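Local coordinates for protein probable ferredoxin-dependent nitrite reductase NirA (Mycobacterium tuberculosis, PDB 1ZJ8) that reduces sulfite to sulfide at a siroheme and a [4Fe-4S] cluster, probably with ferredoxin as the electron donor, at residues 213-218 and 286-291; 204-209 and 279-284. All blocks are in the same frame, centred on the assembly; numbering follows the deposited sequence.

Interaction 1: 213-218 and 286-291; sequences ADLPRK and SVFRDY. With SRM (siroheme), chain E.
Phe288 has CG anti to its backbone N (chi1 -177°), beside the carbonyl carbon, and its ring then lies against Leu215 and Pro216. Leu215 turns its CG anti to the carbonyl carbon (chi1 -40°); beyond it, CD1 of Leu215 meets CD2 and CE2 of the Phe288 ring, while CD2 of Leu215 meets Arg289 CB at 4.0 Å. Evidence for a CH-pi contact is direct: Pro216 CD stands 3.9 Å from the Phe288 ring centroid, only 9° off the ring normal, so the proline covers one face over its centre. Leu215 crosses the phenylalanine at about a right angle, CB lying 3.7 Å from Phe288 CE2. At the ring edge, near its plane, Arg217 O approaches Phe288 CE2 to 3.5 Å. Arg289 NE lies 3.0 Å from Asp290 OD1 and Arg289 NH2 bonds Asp290 OD2, a side-on salt bridge; Arg289 NH1 bonds Asp211 O.

Beyond the packing, Arg217 and Lys218 belong to the siroheme pocket. Arg217 NH2 comes within 3.1 Å of siroheme O4D, and its NE is held by Arg297 O. The apolar patch thus joins a pocket-lining loop to the last turns of helix 277-291. Around it, Phe288 meets Leu302 of helix 302-309 and the ring of Tyr219 in strand 219-224, and Leu215 rests on Pro176 of strand 176-181.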
loop_
_atom_site.group_PDB
_atom_site.type_symbol
_atom_site.label_atom_id
_atom_site.label_comp_id
_atom_site.label_asym_id
_atom_site.label_seq_id
_atom_site.Cartn_x
_atom_site.Cartn_y
_atom_site.Cartn_z
ATOM N N ALA A 213 5.925 -18.258 7.329
ATOM C CA ALA A 213 4.475 -18.248 7.362
ATOM C C ALA A 213 3.890 -17.851 8.723
ATOM O O ALA A 213 2.688 -17.657 8.824
ATOM C CB ALA A 213 3.936 -19.604 6.920
ATOM N N ASP A 214 4.711 -17.740 9.767
ATOM C CA ASP A 214 4.199 -17.370 11.093
ATOM C C ASP A 214 5.124 -16.363 11.752
ATOM O O ASP A 214 6.148 -16.725 12.370
ATOM C CB ASP A 214 4.012 -18.620 11.971
ATOM C CG ASP A 214 3.388 -18.320 13.343
ATOM O OD1 ASP A 214 3.056 -17.148 13.638
ATOM O OD2 ASP A 214 3.235 -19.280 14.130
ATOM N N LEU A 215 4.747 -15.093 11.600
ATOM C CA LEU A 215 5.502 -13.970 12.150
ATOM C C LEU A 215 4.648 -13.249 13.210
ATOM O O LEU A 215 3.421 -13.448 13.284
ATOM C CB LEU A 215 5.928 -12.998 11.032
ATOM C CG LEU A 215 6.416 -13.577 9.701
ATOM C CD1 LEU A 215 6.801 -12.450 8.770
ATOM C CD2 LEU A 215 7.584 -14.499 9.885
ATOM N N PRO A 216 5.300 -12.437 14.060
ATOM C CA PRO A 216 4.614 -11.623 15.053
ATOM C C PRO A 216 3.449 -10.813 14.486
ATOM O O PRO A 216 2.459 -10.580 15.195
ATOM C CB PRO A 216 5.712 -10.669 15.530
ATOM C CG PRO A 216 6.994 -11.405 15.316
ATOM C CD PRO A 216 6.771 -12.295 14.142
ATOM N N ARG A 217 3.597 -10.355 13.240
ATOM C CA ARG A 217 2.522 -9.683 12.523
ATOM C C ARG A 217 2.805 -9.619 11.026
ATOM O O ARG A 217 3.695 -10.323 10.516
ATOM C CB ARG A 217 2.348 -8.274 13.084
ATOM C CG ARG A 217 1.102 -8.092 13.911
ATOM C CD ARG A 217 0.709 -6.614 13.943
ATOM N NE ARG A 217 -0.679 -6.413 14.333
ATOM C CZ ARG A 217 -1.717 -6.756 13.582
ATOM N NH1 ARG A 217 -1.556 -7.326 12.383
ATOM N NH2 ARG A 217 -2.930 -6.528 14.051
ATOM N N LYS A 218 2.029 -8.785 10.325
ATOM C CA LYS A 218 2.274 -8.487 8.916
ATOM C C LYS A 218 3.647 -7.829 8.730
ATOM O O LYS A 218 4.153 -7.141 9.634
ATOM C CB LYS A 218 1.146 -7.609 8.340
ATOM C CG LYS A 218 1.044 -6.202 8.910
ATOM C CD LYS A 218 0.105 -5.312 8.094
ATOM C CE LYS A 218 -1.329 -5.291 8.635
ATOM N NZ LYS A 218 -2.254 -4.544 7.714
ATOM N N SER A 286 13.989 -13.112 9.630
ATOM C CA SER A 286 14.251 -14.137 10.663
ATOM C C SER A 286 14.396 -13.520 12.043
ATOM O O SER A 286 13.895 -14.061 13.026
ATOM C CB SER A 286 15.494 -14.939 10.306
ATOM O OG SER A 286 15.334 -15.543 9.024
ATOM N N VAL A 287 15.044 -12.365 12.114
ATOM C CA VAL A 287 15.104 -11.650 13.381
ATOM C C VAL A 287 13.698 -11.281 13.837
ATOM O O VAL A 287 13.346 -11.489 14.993
ATOM C CB VAL A 287 15.939 -10.375 13.302
ATOM C CG1 VAL A 287 15.951 -9.668 14.673
ATOM C CG2 VAL A 287 17.356 -10.698 12.811
ATOM N N PHE A 288 12.895 -10.745 12.925
ATOM C CA PHE A 288 11.502 -10.414 13.231
ATOM C C PHE A 288 10.805 -11.616 13.856
ATOM O O PHE A 288 10.255 -11.519 14.946
ATOM C CB PHE A 288 10.756 -9.950 11.952
ATOM C CG PHE A 288 9.307 -9.517 12.174
ATOM C CD1 PHE A 288 8.945 -8.695 13.255
ATOM C CD2 PHE A 288 8.309 -9.900 11.272
ATOM C CE1 PHE A 288 7.619 -8.290 13.451
ATOM C CE2 PHE A 288 6.966 -9.496 11.465
ATOM C CZ PHE A 288 6.631 -8.691 12.560
ATOM N N ARG A 289 10.839 -12.751 13.166
ATOM C CA ARG A 289 10.147 -13.963 13.632
ATOM C C ARG A 289 10.610 -14.347 15.036
ATOM O O ARG A 289 9.788 -14.636 15.913
ATOM C CB ARG A 289 10.372 -15.130 12.665
ATOM C CG ARG A 289 9.749 -16.488 13.107
ATOM C CD ARG A 289 10.338 -17.677 12.337
ATOM N NE ARG A 289 11.798 -17.605 12.334
ATOM C CZ ARG A 289 12.608 -18.280 11.524
ATOM N NH1 ARG A 289 12.124 -19.130 10.619
ATOM N NH2 ARG A 289 13.923 -18.095 11.623
ATOM N N ASP A 290 11.921 -14.320 15.256
ATOM C CA ASP A 290 12.501 -14.847 16.494
ATOM C C ASP A 290 12.473 -13.850 17.685
ATOM O O ASP A 290 12.302 -14.263 18.841
ATOM C CB ASP A 290 13.925 -15.370 16.197
ATOM C CG ASP A 290 13.935 -16.539 15.162
ATOM O OD1 ASP A 290 12.945 -17.288 15.068
ATOM O OD2 ASP A 290 14.933 -16.716 14.438
ATOM N N TYR A 291 12.604 -12.555 17.407
ATOM C CA TYR A 291 12.695 -11.536 18.467
ATOM C C TYR A 291 11.556 -10.493 18.482
ATOM O O TYR A 291 11.485 -9.657 19.394
ATOM C CB TYR A 291 14.028 -10.793 18.353
ATOM C CG TYR A 291 15.274 -11.579 18.759
ATOM C CD1 TYR A 291 15.847 -12.530 17.897
ATOM C CD2 TYR A 291 15.917 -11.324 19.992
ATOM C CE1 TYR A 291 17.008 -13.223 18.271
ATOM C CE2 TYR A 291 17.065 -12.002 20.365
ATOM C CZ TYR A 291 17.604 -12.950 19.512
ATOM O OH TYR A 291 18.743 -13.615 19.896
HETATM FE FE SRM E . -4.163 -2.056 5.077
HETATM C CHA SRM E . -6.108 -3.569 7.443
HETATM C CHB SRM E . -6.846 -1.741 3.096
HETATM C CHC SRM E . -2.296 -0.658 2.807
HETATM C CHD SRM E . -2.376 -0.456 7.562
HETATM N NA SRM E . -6.044 -2.730 5.156
HETATM C C1A SRM E . -6.636 -3.440 6.142
HETATM C C2A SRM E . -7.923 -4.087 5.732
HETATM C CMA SRM E . -7.671 -5.516 5.361
HETATM C CDA SRM E . -9.017 -3.901 6.746
HETATM C CEA SRM E . -9.400 -5.037 7.641
HETATM O O3A SRM E . -8.556 -5.485 8.424
HETATM O O4A SRM E . -10.537 -5.528 7.599
HETATM C C3A SRM E . -8.262 -3.269 4.532
HETATM C CAA SRM E . -8.867 -4.039 3.407
HETATM C CBA SRM E . -10.345 -3.954 3.683
HETATM C CCA SRM E . -11.126 -3.960 2.409
HETATM O O1A SRM E . -10.697 -3.307 1.434
HETATM O O2A SRM E . -12.179 -4.640 2.358
HETATM C C4A SRM E . -6.990 -2.556 4.226
HETATM N NB SRM E . -4.499 -1.474 3.229
HETATM C C1B SRM E . -5.621 -1.433 2.508
HETATM C C2B SRM E . -5.440 -1.060 1.064
HETATM C CMB SRM E . -6.303 -1.834 0.109
HETATM C CDB SRM E . -5.780 0.387 0.934
HETATM C CEB SRM E . -5.695 1.011 -0.413
HETATM O O3B SRM E . -6.705 1.409 -1.033
HETATM O O4B SRM E . -4.571 1.113 -0.904
HETATM C C3B SRM E . -3.949 -1.290 0.938
HETATM C CAB SRM E . -3.652 -2.722 0.578
HETATM C CBB SRM E . -2.332 -2.863 -0.117
HETATM C CCB SRM E . -1.967 -4.314 -0.250
HETATM O O1B SRM E . -2.096 -4.899 -1.323
HETATM O O2B SRM E . -1.504 -4.942 0.696
HETATM C C4B SRM E . -3.535 -1.138 2.377
HETATM N NC SRM E . -2.751 -0.740 5.161
HETATM C C1C SRM E . -1.954 -0.403 4.127
HETATM C C2C SRM E . -0.982 0.533 4.454
HETATM C CDC SRM E . -0.098 1.340 3.563
HETATM C CEC SRM E . 1.199 0.814 3.085
HETATM O O3C SRM E . 1.496 -0.388 3.271
HETATM O O4C SRM E . 1.938 1.637 2.525
HETATM C C3C SRM E . -1.072 0.603 5.812
HETATM C CAC SRM E . -0.149 1.516 6.551
HETATM C CBC SRM E . 1.327 1.194 6.652
HETATM C CCC SRM E . 1.527 0.153 7.739
HETATM O O1C SRM E . 1.145 -1.036 7.565
HETATM O O2C SRM E . 2.062 0.546 8.807
HETATM C C4C SRM E . -2.091 -0.217 6.223
HETATM N ND SRM E . -4.012 -2.286 7.082
HETATM C C1D SRM E . -3.369 -1.404 7.865
HETATM C C2D SRM E . -3.851 -1.528 9.181
HETATM C CAD SRM E . -3.002 -1.206 10.399
HETATM C CBD SRM E . -2.209 -2.308 11.031
HETATM C CCD SRM E . -1.239 -2.081 12.155
HETATM O O1D SRM E . -0.032 -2.305 11.912
HETATM O O2D SRM E . -1.627 -1.680 13.285
HETATM C C3D SRM E . -4.813 -2.523 9.156
HETATM C CDD SRM E . -5.278 -3.308 10.352
HETATM C CED SRM E . -4.469 -4.428 10.968
HETATM O O3D SRM E . -3.499 -4.914 10.386
HETATM O O4D SRM E . -4.759 -4.890 12.081
HETATM C C4D SRM E . -4.900 -2.984 7.852
#

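Interaction 2: 204-209 and 279-284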
loop_
_atom_site.group_PDB
_atom_site.type_symbol
_atom_site.label_atom_id
_atom_site.label_comp_id
_atom_site.label_asym_id
_atom_site.label_seq_id
_atom_site.Cartn_x
_atom_site.Cartn_y
_atom_site.Cartn_z
ATOM N N ARG A 204 10.272 -16.738 -4.917
ATOM C CA ARG A 204 10.494 -18.151 -5.240
ATOM C C ARG A 204 11.044 -18.958 -4.065
ATOM O O ARG A 204 10.611 -20.080 -3.813
ATOM C CB ARG A 204 11.449 -18.261 -6.406
ATOM C CG ARG A 204 11.527 -19.650 -6.979
ATOM C CD ARG A 204 12.505 -19.714 -8.129
ATOM N NE ARG A 204 13.877 -19.478 -7.671
ATOM C CZ ARG A 204 14.663 -20.375 -7.061
ATOM N NH1 ARG A 204 14.245 -21.615 -6.794
ATOM N NH2 ARG A 204 15.895 -20.020 -6.709
ATOM N N ARG A 205 11.994 -18.385 -3.340
ATOM C CA ARG A 205 12.594 -19.089 -2.214
ATOM C C ARG A 205 11.656 -19.139 -1.007
ATOM O O ARG A 205 11.432 -20.212 -0.470
ATOM C CB ARG A 205 13.957 -18.486 -1.809
ATOM C CG ARG A 205 14.908 -18.239 -3.000
ATOM C CD ARG A 205 16.274 -18.916 -2.867
ATOM N NE ARG A 205 17.197 -18.141 -2.033
ATOM C CZ ARG A 205 18.039 -17.203 -2.470
ATOM N NH1 ARG A 205 18.104 -16.871 -3.760
ATOM N NH2 ARG A 205 18.826 -16.584 -1.598
ATOM N N TYR A 206 11.087 -18.004 -0.607
ATOM C CA TYR A 206 10.496 -17.864 0.740
ATOM C C TYR A 206 8.962 -17.833 0.799
ATOM O O TYR A 206 8.356 -18.387 1.727
ATOM C CB TYR A 206 11.103 -16.623 1.439
ATOM C CG TYR A 206 12.622 -16.602 1.331
ATOM C CD1 TYR A 206 13.399 -17.574 1.971
ATOM C CD2 TYR A 206 13.279 -15.654 0.534
ATOM C CE1 TYR A 206 14.791 -17.592 1.844
ATOM C CE2 TYR A 206 14.684 -15.651 0.408
ATOM C CZ TYR A 206 15.425 -16.627 1.066
ATOM O OH TYR A 206 16.795 -16.641 0.953
ATOM N N ILE A 207 8.335 -17.210 -0.190
ATOM C CA ILE A 207 6.887 -17.035 -0.191
ATOM C C ILE A 207 6.193 -18.357 -0.403
ATOM O O ILE A 207 6.503 -19.075 -1.335
ATOM C CB ILE A 207 6.435 -15.987 -1.268
ATOM C CG1 ILE A 207 6.943 -14.590 -0.869
ATOM C CG2 ILE A 207 4.896 -15.972 -1.477
ATOM C CD1 ILE A 207 6.663 -14.205 0.578
ATOM N N GLY A 208 5.254 -18.654 0.495
ATOM C CA GLY A 208 4.432 -19.864 0.439
ATOM C C GLY A 208 4.982 -21.009 1.272
ATOM O O GLY A 208 4.375 -22.068 1.314
ATOM N N LYS A 209 6.121 -20.790 1.938
ATOM C CA LYS A 209 6.883 -21.860 2.608
ATOM C C LYS A 209 6.840 -21.665 4.119
ATOM O O LYS A 209 6.728 -20.533 4.601
ATOM C CB LYS A 209 8.352 -21.860 2.136
ATOM C CG LYS A 209 8.538 -21.888 0.606
ATOM C CD LYS A 209 9.249 -23.142 0.090
ATOM C CE LYS A 209 9.430 -23.077 -1.435
ATOM N NZ LYS A 209 10.697 -23.717 -1.913
ATOM N N GLU A 279 19.176 -13.072 0.527
ATOM C CA GLU A 279 19.833 -13.636 1.714
ATOM C C GLU A 279 19.630 -12.721 2.951
ATOM O O GLU A 279 19.212 -13.136 4.040
ATOM C CB GLU A 279 21.332 -13.717 1.397
ATOM C CG GLU A 279 22.058 -14.951 1.812
ATOM C CD GLU A 279 23.571 -14.821 1.533
ATOM O OE1 GLU A 279 24.173 -13.760 1.860
ATOM O OE2 GLU A 279 24.163 -15.793 0.998
ATOM N N VAL A 280 19.955 -11.457 2.747
ATOM C CA VAL A 280 19.891 -10.467 3.796
ATOM C C VAL A 280 18.434 -10.245 4.182
ATOM O O VAL A 280 18.119 -10.069 5.370
ATOM C CB VAL A 280 20.521 -9.156 3.317
ATOM C CG1 VAL A 280 20.280 -8.039 4.326
ATOM C CG2 VAL A 280 22.016 -9.356 3.045
ATOM N N TRP A 281 17.551 -10.251 3.176
ATOM C CA TRP A 281 16.119 -10.105 3.415
ATOM C C TRP A 281 15.663 -11.205 4.361
ATOM O O TRP A 281 14.936 -10.942 5.329
ATOM C CB TRP A 281 15.343 -10.171 2.101
ATOM C CG TRP A 281 13.868 -10.022 2.262
ATOM C CD1 TRP A 281 13.144 -8.863 2.188
ATOM C CD2 TRP A 281 12.923 -11.068 2.525
ATOM N NE1 TRP A 281 11.809 -9.125 2.392
ATOM C CE2 TRP A 281 11.644 -10.471 2.596
ATOM C CE3 TRP A 281 13.034 -12.447 2.724
ATOM C CZ2 TRP A 281 10.484 -11.210 2.835
ATOM C CZ3 TRP A 281 11.872 -13.178 2.956
ATOM C CH2 TRP A 281 10.614 -12.555 3.006
ATOM N N ALA A 282 16.113 -12.433 4.091
ATOM C CA ALA A 282 15.733 -13.582 4.915
ATOM C C ALA A 282 16.183 -13.389 6.372
ATOM O O ALA A 282 15.430 -13.654 7.306
ATOM C CB ALA A 282 16.300 -14.860 4.332
ATOM N N ALA A 283 17.394 -12.887 6.545
ATOM C CA ALA A 283 17.967 -12.704 7.857
ATOM C C ALA A 283 17.201 -11.660 8.675
ATOM O O ALA A 283 16.965 -11.830 9.884
ATOM C CB ALA A 283 19.406 -12.301 7.720
ATOM N N VAL A 284 16.801 -10.573 8.025
ATOM C CA VAL A 284 16.007 -9.535 8.703
ATOM C C VAL A 284 14.642 -10.109 9.114
ATOM O O VAL A 284 14.206 -9.961 10.270
ATOM C CB VAL A 284 15.796 -8.291 7.805
ATOM C CG1 VAL A 284 14.787 -7.342 8.431
ATOM C CG2 VAL A 284 17.132 -7.558 7.540
#
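Tyr206, Trp281 and Ala282 bury the most surface here and carry the contact between the end of helix 196-206 and helix 277-291. The tyrosine has CG beside its backbone N (chi1 -48°), and its ring runs past the indole in the opposite direction. Their planes differ by 29°, but the centroid of the Tyr206 ring lies 5.5 Å from that of the Trp281 six-membered ring; the rings are slid so far apart that they barely overlap, and the pair is poorly described as a full stack. The touch is local instead: Tyr206 CD2 lies 3.7 Å from Trp281 CZ3, which also reaches Tyr206 CB.

Nearer the hydroxyl end, Ala282 CB sits 3.8 Å from Tyr206 CZ. Measured to the Tyr206 ring centroid it lies 4.2 Å away, 29° off the normal, an off-centre CH-pi contact. On the opposite side of that ring plane Arg205 CB stands 3.5 Å above the centre of the ring, so the aromatic group is held between its own helix and the facing one. Arg205 also bends back to offer two weak bonds from Arg205 NE and NH2 to Tyr206 OH, the second 3.3 Å long, while its NH1 forms a salt bridge with Glu201.

Trp281 points its NE1 to Thr221 OG1 and packs on Val236 and Phe238. This is helix-to-helix packing against a mixed sheet: helix 277-291, packed through Trp281 on strand 236-243, lies against helix 196-206, which makes the beta-alpha-beta crossover between adjacent parallel strands 176-181 and 219-224.

Interactions 1 and 2 have centres about 12 Å apart and share helix 277-291, whose successive turns meet first the end of helix 196-206 and then the loop that follows it. Segments 204-209 and 213-218 thus meet 279-284 and 286-291 in the same order along the chain, and within this continuous helix Ser286 OG bonds Ala282 O one turn earlier. Their relation to the cofactors differs. Interaction 1 includes pocket residues: the nearest side-chain atoms of Lys218 lie about 6 Å from those of Cys478, the probable axial ligand of the siroheme iron, and about 8 Å from the iron-sulfur cluster. In interaction 2, the side chain of Trp281 is about 14 Å from the siroheme.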